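PDB 2I14: nicotinate-nucleotide pyrophosphorylase, which probably catalyses the ATP-dependent formation of nicotinate mononucleotide from nicotinate and phosphoribosyl pyrophosphate, a step in NAD(+) biosynthesis. Local coordinates for residues K129-F134 against K281-V286; K270-G275 against V289-V294. All coordinates share one frame; numbering follows the deposited sequence.

How the contacts relate
Both contacts lie in the C-terminal, TIM-barrel-related part of the chain, and their centres are about 10 Å apart. Contact 2 pairs the two strands of a beta-alpha-beta unit, with none of its touching residues exposed. Contact 1 packs the helix of that unit, 279-283, against the end of helix 108-131, and two lysines lie on its solvent-exposed border. The chemistry follows the place in the fold: contact 2 is held by backbone hydrogen bonds and a carboxylate, contact 1 mainly by apolar packing, with no hydrogen bond across it. Phe292 joins them, its CE1 lying 3.4 Å from Ala132 CB and its CZ 3.6 Å from Ile282 CG2. Contact 2 reaches the bound ligand; contact 1 touches no annotated site.

Contact 1: residues K129-F134 against K281-V286; sequences KIAAKF and KIKEIV
Ala131 and Ala132 meet Ile282 and Val286 where two helices both come to an end, and no hydrogen bond crosses between them. The first helix, 108-131, closes in a Schellman motif: Lys133, with positive phi, is its C-prime residue, Phe134 N bonding to Lys129 O and Lys133 N to Ile130 O. Helix 279-283 is the helix of a beta-alpha-beta unit in the domain related to TIM barrels. The two alanines let the backbones come close, with Ala131 CA 5.7 Å from Lys283 CA and Ala132 CA 5.6 Å from Val286 CA. Ile282 supplies its CG2 branch, which is anti to the backbone N and lies 3.9 Å from Ala132 CB. Toward strand 291-294, Ile282 also packs on Val294 and Val286 on Phe292, which seats the end of the second helix on the sheet. At the exposed border Lys133 crosses Val286 obliquely, its CG 3.6 Å from Val286 CG1. The lysine chain bends beyond CG, and its NZ forms a salt bridge with Asp287, just past the second segment. Lys283 takes part through the start of its aliphatic chain, its CG 4.0 Å from Ala131 CB.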
loop_
_atom_site.group_PDB
_atom_site.type_symbol
_atom_site.label_atom_id
_atom_site.label_comp_id
_atom_site.label_asym_id
_atom_site.label_seq_id
_atom_site.Cartn_x
_atom_site.Cartn_y
_atom_site.Cartn_z
ATOM N N LYS A 129 -23.328 16.036 9.235
ATOM C CA LYS A 129 -23.784 16.672 10.446
ATOM C C LYS A 129 -22.916 16.109 11.565
ATOM O O LYS A 129 -22.221 16.849 12.267
ATOM C CB LYS A 129 -25.273 16.348 10.678
ATOM C CG LYS A 129 -25.929 17.108 11.832
ATOM C CD LYS A 129 -25.851 18.618 11.620
ATOM C CE LYS A 129 -26.447 19.390 12.797
ATOM N NZ LYS A 129 -26.417 20.873 12.582
ATOM N N ILE A 130 -22.940 14.791 11.715
ATOM C CA ILE A 130 -22.162 14.134 12.748
ATOM C C ILE A 130 -20.709 14.578 12.689
ATOM O O ILE A 130 -20.170 15.047 13.676
ATOM C CB ILE A 130 -22.258 12.598 12.615
ATOM C CG1 ILE A 130 -23.697 12.150 12.892
ATOM C CG2 ILE A 130 -21.290 11.918 13.559
ATOM C CD1 ILE A 130 -23.890 10.665 12.787
ATOM N N ALA A 131 -20.081 14.457 11.531
ATOM C CA ALA A 131 -18.687 14.855 11.413
ATOM C C ALA A 131 -18.430 16.308 11.832
ATOM O O ALA A 131 -17.333 16.656 12.293
ATOM C CB ALA A 131 -18.199 14.624 9.991
ATOM N N ALA A 132 -19.446 17.145 11.680
ATOM C CA ALA A 132 -19.323 18.555 12.031
ATOM C C ALA A 132 -19.678 18.832 13.481
ATOM O O ALA A 132 -19.881 19.981 13.851
ATOM C CB ALA A 132 -20.207 19.408 11.119
ATOM N N LYS A 133 -19.743 17.775 14.291
ATOM C CA LYS A 133 -20.078 17.881 15.713
ATOM C C LYS A 133 -21.411 18.623 15.819
ATOM O O LYS A 133 -21.553 19.585 16.587
ATOM C CB LYS A 133 -18.994 18.662 16.451
ATOM C CG LYS A 133 -17.577 18.159 16.232
ATOM C CD LYS A 133 -17.139 17.179 17.311
ATOM C CE LYS A 133 -15.928 17.707 18.095
ATOM N NZ LYS A 133 -14.661 17.833 17.298
ATOM N N PHE A 134 -22.376 18.182 15.018
ATOM C CA PHE A 134 -23.708 18.775 14.980
ATOM C C PHE A 134 -23.773 20.294 14.864
ATOM O O PHE A 134 -24.829 20.882 15.068
ATOM C CB PHE A 134 -24.516 18.288 16.165
ATOM C CG PHE A 134 -24.826 16.833 16.090
ATOM C CD1 PHE A 134 -26.007 16.390 15.507
ATOM C CD2 PHE A 134 -23.896 15.885 16.532
ATOM C CE1 PHE A 134 -26.260 15.019 15.361
ATOM C CE2 PHE A 134 -24.134 14.513 16.391
ATOM C CZ PHE A 134 -25.314 14.079 15.806
ATOM N N LYS A 281 -12.693 15.950 5.375
ATOM C CA LYS A 281 -12.242 17.337 5.292
ATOM C C LYS A 281 -12.776 18.199 6.423
ATOM O O LYS A 281 -12.103 19.103 6.897
ATOM C CB LYS A 281 -12.663 17.939 3.954
ATOM C CG LYS A 281 -11.809 17.526 2.772
ATOM C CD LYS A 281 -10.368 17.981 2.964
ATOM C CE LYS A 281 -9.573 17.944 1.652
ATOM N NZ LYS A 281 -9.295 16.563 1.179
ATOM N N ILE A 282 -14.001 17.914 6.833
ATOM C CA ILE A 282 -14.658 18.639 7.906
ATOM C C ILE A 282 -14.106 18.195 9.250
ATOM O O ILE A 282 -13.918 19.002 10.148
ATOM C CB ILE A 282 -16.190 18.405 7.842
ATOM C CG1 ILE A 282 -16.772 19.270 6.715
ATOM C CG2 ILE A 282 -16.842 18.674 9.191
ATOM C CD1 ILE A 282 -18.250 19.111 6.476
ATOM N N LYS A 283 -13.833 16.905 9.379
ATOM C CA LYS A 283 -13.303 16.383 10.619
ATOM C C LYS A 283 -11.994 17.063 10.929
ATOM O O LYS A 283 -11.657 17.247 12.086
ATOM C CB LYS A 283 -13.040 14.882 10.527
ATOM C CG LYS A 283 -14.243 13.994 10.417
ATOM C CD LYS A 283 -13.781 12.559 10.228
ATOM C CE LYS A 283 -14.926 11.647 9.814
ATOM N NZ LYS A 283 -14.483 10.333 9.264
ATOM N N GLU A 284 -11.237 17.433 9.907
ATOM C CA GLU A 284 -9.953 18.054 10.181
ATOM C C GLU A 284 -10.045 19.564 10.323
ATOM O O GLU A 284 -9.031 20.264 10.281
ATOM C CB GLU A 284 -8.934 17.680 9.089
ATOM C CG GLU A 284 -9.172 18.291 7.714
ATOM C CD GLU A 284 -8.200 17.772 6.641
ATOM O OE1 GLU A 284 -8.457 16.687 6.060
ATOM O OE2 GLU A 284 -7.175 18.449 6.384
ATOM N N ILE A 285 -11.248 20.070 10.551
ATOM C CA ILE A 285 -11.403 21.502 10.622
ATOM C C ILE A 285 -12.584 21.986 11.484
ATOM O O ILE A 285 -12.748 23.187 11.702
ATOM C CB ILE A 285 -11.433 22.017 9.140
ATOM C CG1 ILE A 285 -10.129 22.767 8.863
ATOM C CG2 ILE A 285 -12.698 22.797 8.824
ATOM C CD1 ILE A 285 -9.923 23.169 7.429
ATOM N N VAL A 286 -13.365 21.044 12.018
ATOM C CA VAL A 286 -14.539 21.357 12.842
ATOM C C VAL A 286 -14.279 22.297 14.002
ATOM O O VAL A 286 -14.982 23.296 14.186
ATOM C CB VAL A 286 -15.145 20.121 13.503
ATOM C CG1 VAL A 286 -16.644 20.222 13.478
ATOM C CG2 VAL A 286 -14.635 18.865 12.855
#

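Contact 2: residues K270-G275 against V289-V294; sequences KIFVSG and VDAFGV
Strands 270-274 and 291-294 run parallel, their axes 4.6 Å apart at closest and inclined by 17°, with Phe272, Val273 and Ser274 bridged to Ala291, Phe292 and Gly293. They are the two strands of a beta-alpha-beta unit whose helix is 279-283, part of the parallel sheet of the TIM-barrel-related domain. Within the pairing, Val273 N donates to Ala291 O (3.0 Å) and Val273 O accepts from Gly293 N (2.7 Å). Ahead of strand 291-294 a carboxylate takes over as acceptor: Ile271 N meets Asp290 OD1 at 3.0 Å in a nearly straight bond (176°), coming from above the carboxylate plane. Asp290 N returns a bond to Ile271 O at 2.8 Å, so Asp290 is held to Ile271 through both its backbone and its side chain. Its other oxygen, OD2, forms a salt bridge with Lys270 NZ at 3.6 Å, the two side chains crossing at about a right angle. With CG anti to the backbone N (chi1 -174°), the Phe272 ring comes nearer the neighbouring strand, where Ala291 O lies over one face, offset toward the rim, and CD2 is 3.3 Å from Ala291 CB. An alanine at Phe272 would probably open a gap beside Ala291 CB and leave Ala291 O without its ring cover. Farther along, Ser274 and Gly275 line the ligand pocket and touch the bound carbocyclic analogue of phosphoribosyl pyrophosphate, with Asp241 of the zinc site near Ser274. On the face bearing Val273 and Phe292, these side chains lie side by side, Val273 CG2 3.9 Å from Phe292 CD2.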
loop_
_atom_site.group_PDB
_atom_site.type_symbol
_atom_site.label_atom_id
_atom_site.label_comp_id
_atom_site.label_asym_id
_atom_site.label_seq_id
_atom_site.Cartn_x
_atom_site.Cartn_y
_atom_site.Cartn_z
ATOM N N LYS A 270 -17.524 35.260 13.298
ATOM C CA LYS A 270 -17.339 33.825 13.213
ATOM C C LYS A 270 -16.744 33.414 11.865
ATOM O O LYS A 270 -16.689 34.201 10.918
ATOM C CB LYS A 270 -18.679 33.136 13.401
ATOM C CG LYS A 270 -19.403 33.496 14.687
ATOM C CD LYS A 270 -20.831 32.956 14.652
ATOM C CE LYS A 270 -21.523 33.103 15.980
ATOM N NZ LYS A 270 -20.813 32.330 17.028
ATOM N N ILE A 271 -16.297 32.166 11.793
ATOM C CA ILE A 271 -15.714 31.636 10.573
ATOM C C ILE A 271 -16.673 30.667 9.907
ATOM O O ILE A 271 -16.949 29.589 10.431
ATOM C CB ILE A 271 -14.402 30.892 10.853
ATOM C CG1 ILE A 271 -13.445 31.798 11.636
ATOM C CG2 ILE A 271 -13.759 30.472 9.537
ATOM C CD1 ILE A 271 -12.990 33.029 10.873
ATOM N N PHE A 272 -17.185 31.071 8.752
ATOM C CA PHE A 272 -18.106 30.259 7.986
ATOM C C PHE A 272 -17.352 29.775 6.746
ATOM O O PHE A 272 -16.769 30.582 6.015
ATOM C CB PHE A 272 -19.308 31.102 7.592
ATOM C CG PHE A 272 -20.393 30.329 6.908
ATOM C CD1 PHE A 272 -20.231 29.872 5.598
ATOM C CD2 PHE A 272 -21.581 30.048 7.572
ATOM C CE1 PHE A 272 -21.238 29.149 4.964
ATOM C CE2 PHE A 272 -22.596 29.321 6.946
ATOM C CZ PHE A 272 -22.427 28.872 5.643
ATOM N N VAL A 273 -17.335 28.459 6.527
ATOM C CA VAL A 273 -16.629 27.904 5.372
ATOM C C VAL A 273 -17.505 27.048 4.470
ATOM O O VAL A 273 -18.502 26.460 4.891
ATOM C CB VAL A 273 -15.402 27.045 5.788
ATOM C CG1 VAL A 273 -14.503 27.825 6.718
ATOM C CG2 VAL A 273 -15.868 25.740 6.419
ATOM N N SER A 274 -17.114 27.001 3.211
ATOM C CA SER A 274 -17.829 26.221 2.243
ATOM C C SER A 274 -16.844 25.995 1.103
ATOM O O SER A 274 -15.864 26.728 0.966
ATOM C CB SER A 274 -19.051 26.992 1.751
ATOM O OG SER A 274 -18.652 28.081 0.936
ATOM N N GLY A 275 -17.089 24.968 0.297
ATOM C CA GLY A 275 -16.197 24.713 -0.810
ATOM C C GLY A 275 -15.641 23.312 -0.813
ATOM O O GLY A 275 -14.759 22.979 -0.023
ATOM N N VAL A 289 -14.065 26.059 12.970
ATOM C CA VAL A 289 -15.032 26.685 12.086
ATOM C C VAL A 289 -16.378 26.728 12.791
ATOM O O VAL A 289 -16.713 25.840 13.583
ATOM C CB VAL A 289 -15.144 25.924 10.752
ATOM C CG1 VAL A 289 -13.860 26.080 9.966
ATOM C CG2 VAL A 289 -15.394 24.469 11.012
ATOM N N ASP A 290 -17.144 27.770 12.498
ATOM C CA ASP A 290 -18.429 27.958 13.132
ATOM C C ASP A 290 -19.596 27.310 12.413
ATOM O O ASP A 290 -20.452 26.691 13.054
ATOM C CB ASP A 290 -18.687 29.454 13.323
ATOM C CG ASP A 290 -17.824 30.055 14.421
ATOM O OD1 ASP A 290 -16.636 30.371 14.168
ATOM O OD2 ASP A 290 -18.342 30.190 15.554
ATOM N N ALA A 291 -19.637 27.465 11.088
ATOM C CA ALA A 291 -20.712 26.893 10.283
ATOM C C ALA A 291 -20.205 26.429 8.934
ATOM O O ALA A 291 -19.318 27.051 8.338
ATOM C CB ALA A 291 -21.811 27.899 10.098
ATOM N N PHE A 292 -20.798 25.339 8.452
ATOM C CA PHE A 292 -20.405 24.748 7.173
ATOM C C PHE A 292 -21.386 24.913 6.029
ATOM O O PHE A 292 -22.603 24.814 6.215
ATOM C CB PHE A 292 -20.166 23.252 7.329
ATOM C CG PHE A 292 -19.098 22.899 8.305
ATOM C CD1 PHE A 292 -19.403 22.689 9.632
ATOM C CD2 PHE A 292 -17.791 22.724 7.884
ATOM C CE1 PHE A 292 -18.426 22.297 10.534
ATOM C CE2 PHE A 292 -16.810 22.334 8.780
ATOM C CZ PHE A 292 -17.138 22.119 10.113
ATOM N N GLY A 293 -20.829 25.140 4.841
ATOM C CA GLY A 293 -21.616 25.265 3.623
ATOM C C GLY A 293 -21.224 24.076 2.748
ATOM O O GLY A 293 -20.128 24.042 2.170
ATOM N N VAL A 294 -22.091 23.080 2.645
ATOM C CA VAL A 294 -21.746 21.910 1.853
ATOM C C VAL A 294 -22.538 21.766 0.555
ATOM O O VAL A 294 -23.761 21.872 0.555
ATOM C CB VAL A 294 -21.908 20.615 2.686
ATOM C CG1 VAL A 294 -21.652 19.381 1.824
ATOM C CG2 VAL A 294 -20.948 20.636 3.835
#